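TRAP dicarboxylate transporter, DctP subunit (Anaerococcus prevoti, PDB 4N91) binds D-glucuronate in both its alpha and beta forms and probably hands it, as an extracytoplasmic solute-binding subunit, to a TRAP-type membrane transporter. Local coordinates at residues A[98-103]-A[179-184]; A[102-107]-A[316-321]. All blocks are in the same frame, centred on the assembly; numbering follows the deposited sequence.

Contact 1: residues A[98-103]-A[179-184]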
loop_
_atom_site.group_PDB
_atom_site.type_symbol
_atom_site.label_atom_id
_atom_site.label_comp_id
_atom_site.label_asym_id
_atom_site.label_seq_id
_atom_site.Cartn_x
_atom_site.Cartn_y
_atom_site.Cartn_z
ATOM N N ILE A 98 3.982 5.287 3.442
ATOM C CA ILE A 98 4.706 5.689 4.638
ATOM C C ILE A 98 6.216 5.542 4.521
ATOM O O ILE A 98 6.962 6.139 5.277
ATOM C CB ILE A 98 4.207 4.993 5.927
ATOM C CG1 ILE A 98 4.567 3.519 5.926
ATOM C CG2 ILE A 98 2.662 5.232 6.145
ATOM C CD1 ILE A 98 4.407 2.857 7.273
ATOM N N LEU A 99 6.683 4.787 3.536
ATOM C CA LEU A 99 8.116 4.553 3.408
ATOM C C LEU A 99 8.852 5.799 2.934
ATOM O O LEU A 99 10.039 5.941 3.188
ATOM C CB LEU A 99 8.399 3.386 2.494
ATOM C CG LEU A 99 7.899 2.043 3.055
ATOM C CD1 LEU A 99 8.193 0.944 2.058
ATOM C CD2 LEU A 99 8.521 1.714 4.397
ATOM N N GLU A 100 8.142 6.723 2.293
ATOM C CA GLU A 100 8.755 7.979 1.864
ATOM C C GLU A 100 9.301 8.820 3.009
ATOM O O GLU A 100 10.119 9.678 2.779
ATOM C CB GLU A 100 7.773 8.799 1.021
ATOM C CG GLU A 100 6.571 9.304 1.783
ATOM C CD GLU A 100 5.609 10.137 0.936
ATOM O OE1 GLU A 100 5.661 10.075 -0.322
ATOM O OE2 GLU A 100 4.786 10.848 1.551
ATOM N N THR A 101 8.855 8.574 4.237
ATOM C CA THR A 101 9.370 9.294 5.392
ATOM C C THR A 101 10.665 8.663 5.912
ATOM O O THR A 101 11.350 9.257 6.723
ATOM C CB THR A 101 8.323 9.410 6.538
ATOM O OG1 THR A 101 7.991 8.115 7.055
ATOM C CG2 THR A 101 7.062 10.092 6.040
ATOM N N PHE A 102 10.994 7.476 5.415
ATOM C CA PHE A 102 12.235 6.796 5.766
ATOM C C PHE A 102 13.321 7.046 4.728
ATOM O O PHE A 102 14.501 7.092 5.069
ATOM C CB PHE A 102 11.994 5.284 5.967
ATOM C CG PHE A 102 11.159 4.987 7.173
ATOM C CD1 PHE A 102 9.779 5.079 7.111
ATOM C CD2 PHE A 102 11.749 4.685 8.389
ATOM C CE1 PHE A 102 9.000 4.845 8.247
ATOM C CE2 PHE A 102 10.974 4.451 9.515
ATOM C CZ PHE A 102 9.608 4.526 9.438
ATOM N N ASN A 103 12.925 7.192 3.472
ATOM C CA ASN A 103 13.827 7.626 2.401
ATOM C C ASN A 103 12.978 8.231 1.307
ATOM O O ASN A 103 11.978 7.646 0.887
ATOM C CB ASN A 103 14.648 6.475 1.843
ATOM C CG ASN A 103 15.770 6.927 0.922
ATOM O OD1 ASN A 103 15.545 7.367 -0.206
ATOM N ND2 ASN A 103 16.999 6.789 1.397
ATOM N N SER A 179 1.802 10.230 5.473
ATOM C CA SER A 179 2.468 10.433 4.209
ATOM C C SER A 179 2.404 11.904 3.804
ATOM O O SER A 179 1.324 12.420 3.487
ATOM C CB SER A 179 1.718 9.616 3.153
ATOM O OG SER A 179 2.126 9.974 1.839
ATOM N N PRO A 180 3.543 12.603 3.830
ATOM C CA PRO A 180 3.506 14.017 3.400
ATOM C C PRO A 180 2.977 14.211 1.981
ATOM O O PRO A 180 2.316 15.218 1.720
ATOM C CB PRO A 180 4.946 14.484 3.552
ATOM C CG PRO A 180 5.552 13.524 4.585
ATOM C CD PRO A 180 4.857 12.209 4.370
ATOM N N THR A 181 3.194 13.245 1.102
ATOM C CA THR A 181 2.660 13.339 -0.256
ATOM C C THR A 181 1.138 13.414 -0.243
ATOM O O THR A 181 0.530 14.296 -0.869
ATOM C CB THR A 181 3.133 12.144 -1.110
ATOM O OG1 THR A 181 4.520 12.300 -1.368
ATOM C CG2 THR A 181 2.352 12.073 -2.411
ATOM N N ASN A 182 0.509 12.535 0.537
ATOM C CA ASN A 182 -0.937 12.531 0.624
ATOM C C ASN A 182 -1.497 13.751 1.326
ATOM O O ASN A 182 -2.583 14.218 0.987
ATOM C CB ASN A 182 -1.447 11.232 1.248
ATOM C CG ASN A 182 -1.369 10.079 0.262
ATOM O OD1 ASN A 182 -0.339 9.436 0.129
ATOM N ND2 ASN A 182 -2.458 9.852 -0.469
ATOM N N VAL A 183 -0.791 14.266 2.319
ATOM C CA VAL A 183 -1.231 15.517 2.925
ATOM C C VAL A 183 -1.268 16.644 1.880
ATOM O O VAL A 183 -2.242 17.390 1.777
ATOM C CB VAL A 183 -0.342 15.896 4.090
ATOM C CG1 VAL A 183 -0.662 17.312 4.577
ATOM C CG2 VAL A 183 -0.515 14.876 5.209
ATOM N N ARG A 184 -0.195 16.769 1.098
ATOM C CA ARG A 184 -0.138 17.778 0.054
ATOM C C ARG A 184 -1.239 17.563 -0.996
ATOM O O ARG A 184 -1.834 18.513 -1.478
ATOM C CB ARG A 184 1.240 17.792 -0.605
ATOM C CG ARG A 184 1.391 18.795 -1.715
ATOM C CD ARG A 184 1.231 20.221 -1.255
ATOM N NE ARG A 184 1.522 21.129 -2.366
ATOM C CZ ARG A 184 1.021 22.352 -2.490
ATOM N NH1 ARG A 184 0.208 22.848 -1.558
ATOM N NH2 ARG A 184 1.336 23.081 -3.555
#
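Glu100 brings its carboxylate up to the N-terminal end of the helix 180-188 and meets Thr181 with both oxygens. OE2 of Glu100 accepts the backbone N-H of Thr181 at 2.9 Å in a nearly straight bond (170°), while OE1 takes the hydroxyl OG1 of the same threonine at 2.7 Å. Both donors come in on the syn sides of the carboxylate, only modestly out of its plane, and this two-point grip fixes the group's rotation. CG of Glu100 stands between the backbone N and the carbonyl carbon (chi1 67°), and the chain runs extended from there. The N-cap residue is Ser179, whose OG lies 2.8 Å from Glu100 OE2; its single proton has Asn182 OD1 as another acceptor within reach, and Ala97 O as a weak one. A buried acid at a helix N-terminus would probably be stabilised as the anion, and Asn110 gives OE1 a further donor. The contact probably bridges the two lobes of the periplasmic-binding-protein fold, since 98-103 follows strand 91-95 of the five-stranded sheet and helix 180-188 follows strand 173-176; Ser179 is about 8 Å from ligand-binding Arg154, side chain to side chain. Thr101 CG2 presses tightly on Pro180 CD, 3.5 Å away.

Contact 2: residues A[102-107]-A[316-321]; sequences FNDVWE and ERNDKL
Val105 and Leu321 meet through methyl groups, CG2 of the valine lying 4.0 Å from CD2 of the leucine as the two side chains slant across each other. The same Leu321 CD2 also touches the backbone, 3.8 Å from Val105 O. Next to this apolar pair the amide of Asn318 reaches toward two acids. Its CG is anti to the backbone N (chi1 -171°), and ND2 donates to Glu107 OE1 at 3.3 Å. That bond is long but straight (178°); the acceptor lies in the plane of the amide, whereas the donor arrives on the anti side of the carboxylate, 35° out of its plane. Asp104 comes at the amide tip to tip, OD1 standing 3.2 Å from Asn318 ND2. Asn318 is the residue at which the helix 301-317 breaks off, and it opens a type I beta turn ending at Leu321; its OD1 accepts Lys320 N at 3.1 Å, an Asx turn. The other segment has an Asx turn of its own, with Asn103 OD1 receiving Val105 N at 3.1 Å. An alanine in place of Asn318 would probably leave Glu107 OE1 without this amide donor and the turn less firmly set, its side-chain bond to Lys320 N being lost. Glu107, extended beyond CG, also sets OE1 3.9 Å from Leu321 CD1, the two side chains crossing at about a right angle.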
loop_
_atom_site.group_PDB
_atom_site.type_symbol
_atom_site.label_atom_id
_atom_site.label_comp_id
_atom_site.label_asym_id
_atom_site.label_seq_id
_atom_site.Cartn_x
_atom_site.Cartn_y
_atom_site.Cartn_z
ATOM N N PHE A 102 10.994 7.476 5.415
ATOM C CA PHE A 102 12.235 6.796 5.766
ATOM C C PHE A 102 13.321 7.046 4.728
ATOM O O PHE A 102 14.501 7.092 5.069
ATOM C CB PHE A 102 11.994 5.284 5.967
ATOM C CG PHE A 102 11.159 4.987 7.173
ATOM C CD1 PHE A 102 9.779 5.079 7.111
ATOM C CD2 PHE A 102 11.749 4.685 8.389
ATOM C CE1 PHE A 102 9.000 4.845 8.247
ATOM C CE2 PHE A 102 10.974 4.451 9.515
ATOM C CZ PHE A 102 9.608 4.526 9.438
ATOM N N ASN A 103 12.925 7.192 3.472
ATOM C CA ASN A 103 13.827 7.626 2.401
ATOM C C ASN A 103 12.978 8.231 1.307
ATOM O O ASN A 103 11.978 7.646 0.887
ATOM C CB ASN A 103 14.648 6.475 1.843
ATOM C CG ASN A 103 15.770 6.927 0.922
ATOM O OD1 ASN A 103 15.545 7.367 -0.206
ATOM N ND2 ASN A 103 16.999 6.789 1.397
ATOM N N ASP A 104 13.374 9.406 0.825
ATOM C CA ASP A 104 12.533 10.135 -0.111
ATOM C C ASP A 104 12.347 9.465 -1.475
ATOM O O ASP A 104 11.412 9.804 -2.187
ATOM C CB ASP A 104 13.028 11.578 -0.296
ATOM C CG ASP A 104 14.374 11.682 -1.009
ATOM O OD1 ASP A 104 14.880 10.708 -1.612
ATOM O OD2 ASP A 104 14.941 12.799 -0.986
ATOM N N VAL A 105 13.220 8.539 -1.864
ATOM C CA VAL A 105 13.072 7.945 -3.179
ATOM C C VAL A 105 11.796 7.094 -3.289
ATOM O O VAL A 105 11.289 6.874 -4.388
ATOM C CB VAL A 105 14.308 7.145 -3.615
ATOM C CG1 VAL A 105 14.312 5.759 -3.024
ATOM C CG2 VAL A 105 14.362 7.068 -5.135
ATOM N N TRP A 106 11.257 6.636 -2.164
ATOM C CA TRP A 106 9.997 5.864 -2.235
ATOM C C TRP A 106 8.834 6.718 -2.758
ATOM O O TRP A 106 7.806 6.192 -3.198
ATOM C CB TRP A 106 9.607 5.262 -0.894
ATOM C CG TRP A 106 10.552 4.267 -0.314
ATOM C CD1 TRP A 106 11.558 4.526 0.572
ATOM C CD2 TRP A 106 10.558 2.850 -0.518
ATOM N NE1 TRP A 106 12.192 3.370 0.920
ATOM C CE2 TRP A 106 11.616 2.326 0.258
ATOM C CE3 TRP A 106 9.780 1.973 -1.278
ATOM C CZ2 TRP A 106 11.907 0.966 0.303
ATOM C CZ3 TRP A 106 10.082 0.627 -1.243
ATOM C CH2 TRP A 106 11.128 0.139 -0.457
ATOM N N GLU A 107 9.003 8.037 -2.710
ATOM C CA GLU A 107 8.001 8.992 -3.192
ATOM C C GLU A 107 7.505 8.668 -4.572
ATOM O O GLU A 107 6.397 9.041 -4.921
ATOM C CB GLU A 107 8.625 10.391 -3.313
ATOM C CG GLU A 107 8.707 11.142 -2.054
ATOM C CD GLU A 107 9.519 12.411 -2.193
ATOM O OE1 GLU A 107 10.365 12.549 -3.142
ATOM O OE2 GLU A 107 9.327 13.268 -1.314
ATOM N N GLU A 316 10.663 18.024 -9.193
ATOM C CA GLU A 316 11.615 19.140 -9.170
ATOM C C GLU A 316 12.505 19.094 -7.943
ATOM O O GLU A 316 13.668 19.489 -8.003
ATOM C CB GLU A 316 10.896 20.488 -9.189
ATOM C CG GLU A 316 10.401 20.906 -10.555
ATOM C CD GLU A 316 9.441 22.094 -10.508
ATOM O OE1 GLU A 316 8.940 22.431 -9.409
ATOM O OE2 GLU A 316 9.191 22.689 -11.583
ATOM N N ARG A 317 11.965 18.628 -6.826
ATOM C CA ARG A 317 12.703 18.656 -5.575
ATOM C C ARG A 317 13.644 17.482 -5.423
ATOM O O ARG A 317 14.634 17.568 -4.704
ATOM C CB ARG A 317 11.738 18.739 -4.383
ATOM C CG ARG A 317 11.034 20.086 -4.351
ATOM C CD ARG A 317 9.945 20.214 -3.293
ATOM N NE ARG A 317 9.228 21.483 -3.460
ATOM C CZ ARG A 317 7.989 21.722 -3.031
ATOM N NH1 ARG A 317 7.435 22.914 -3.240
ATOM N NH2 ARG A 317 7.298 20.779 -2.400
ATOM N N ASN A 318 13.345 16.387 -6.108
ATOM C CA ASN A 318 14.105 15.157 -5.929
ATOM C C ASN A 318 14.599 14.636 -7.283
ATOM O O ASN A 318 13.880 13.926 -7.989
ATOM C CB ASN A 318 13.251 14.097 -5.266
ATOM C CG ASN A 318 14.054 12.898 -4.875
ATOM O OD1 ASN A 318 15.207 12.768 -5.262
ATOM N ND2 ASN A 318 13.447 12.000 -4.112
ATOM N N ASP A 319 15.819 14.993 -7.648
ATOM C CA ASP A 319 16.312 14.633 -8.979
ATOM C C ASP A 319 16.667 13.154 -9.135
ATOM O O ASP A 319 17.004 12.718 -10.227
ATOM C CB ASP A 319 17.465 15.535 -9.455
ATOM C CG ASP A 319 18.693 15.433 -8.602
ATOM O OD1 ASP A 319 18.845 14.439 -7.881
ATOM O OD2 ASP A 319 19.525 16.365 -8.671
ATOM N N LYS A 320 16.553 12.370 -8.072
ATOM C CA LYS A 320 16.703 10.929 -8.226
ATOM C C LYS A 320 15.543 10.325 -9.016
ATOM O O LYS A 320 15.660 9.243 -9.590
ATOM C CB LYS A 320 16.746 10.262 -6.856
ATOM C CG LYS A 320 18.066 10.432 -6.130
ATOM C CD LYS A 320 17.992 9.762 -4.760
ATOM C CE LYS A 320 19.218 10.058 -3.907
ATOM N NZ LYS A 320 20.422 9.331 -4.395
ATOM N N LEU A 321 14.414 11.019 -9.049
ATOM C CA LEU A 321 13.181 10.396 -9.501
ATOM C C LEU A 321 12.995 10.350 -11.021
ATOM O O LEU A 321 12.393 9.424 -11.545
ATOM C CB LEU A 321 11.972 11.101 -8.878
ATOM C CG LEU A 321 11.886 11.135 -7.351
ATOM C CD1 LEU A 321 10.591 11.834 -6.927
ATOM C CD2 LEU A 321 11.943 9.736 -6.760
#

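Overall arrangement
Both contacts start from one continuous run of chain, the end of helix 96-99 and the loop after it, sharing Phe102 and Asn103, and their centres lie 10 Å apart on the same side of the chain's centre. Contact 1 is the more deeply buried and sits nearer the sugar; contact 2 is partly buried, farther out and away from the annotated sites. Their chemistry follows: in 98-103/179-184 one carboxylate is gripped at a helix start, whereas in 102-107/316-321 an amide at a helix end faces acids beside a small apolar patch. The two meet where Glu100 OE1 packs on Glu107 CG, and helix 301-317, whose end belongs to contact 2, also touches contact 1 through Thr181 on Leu310.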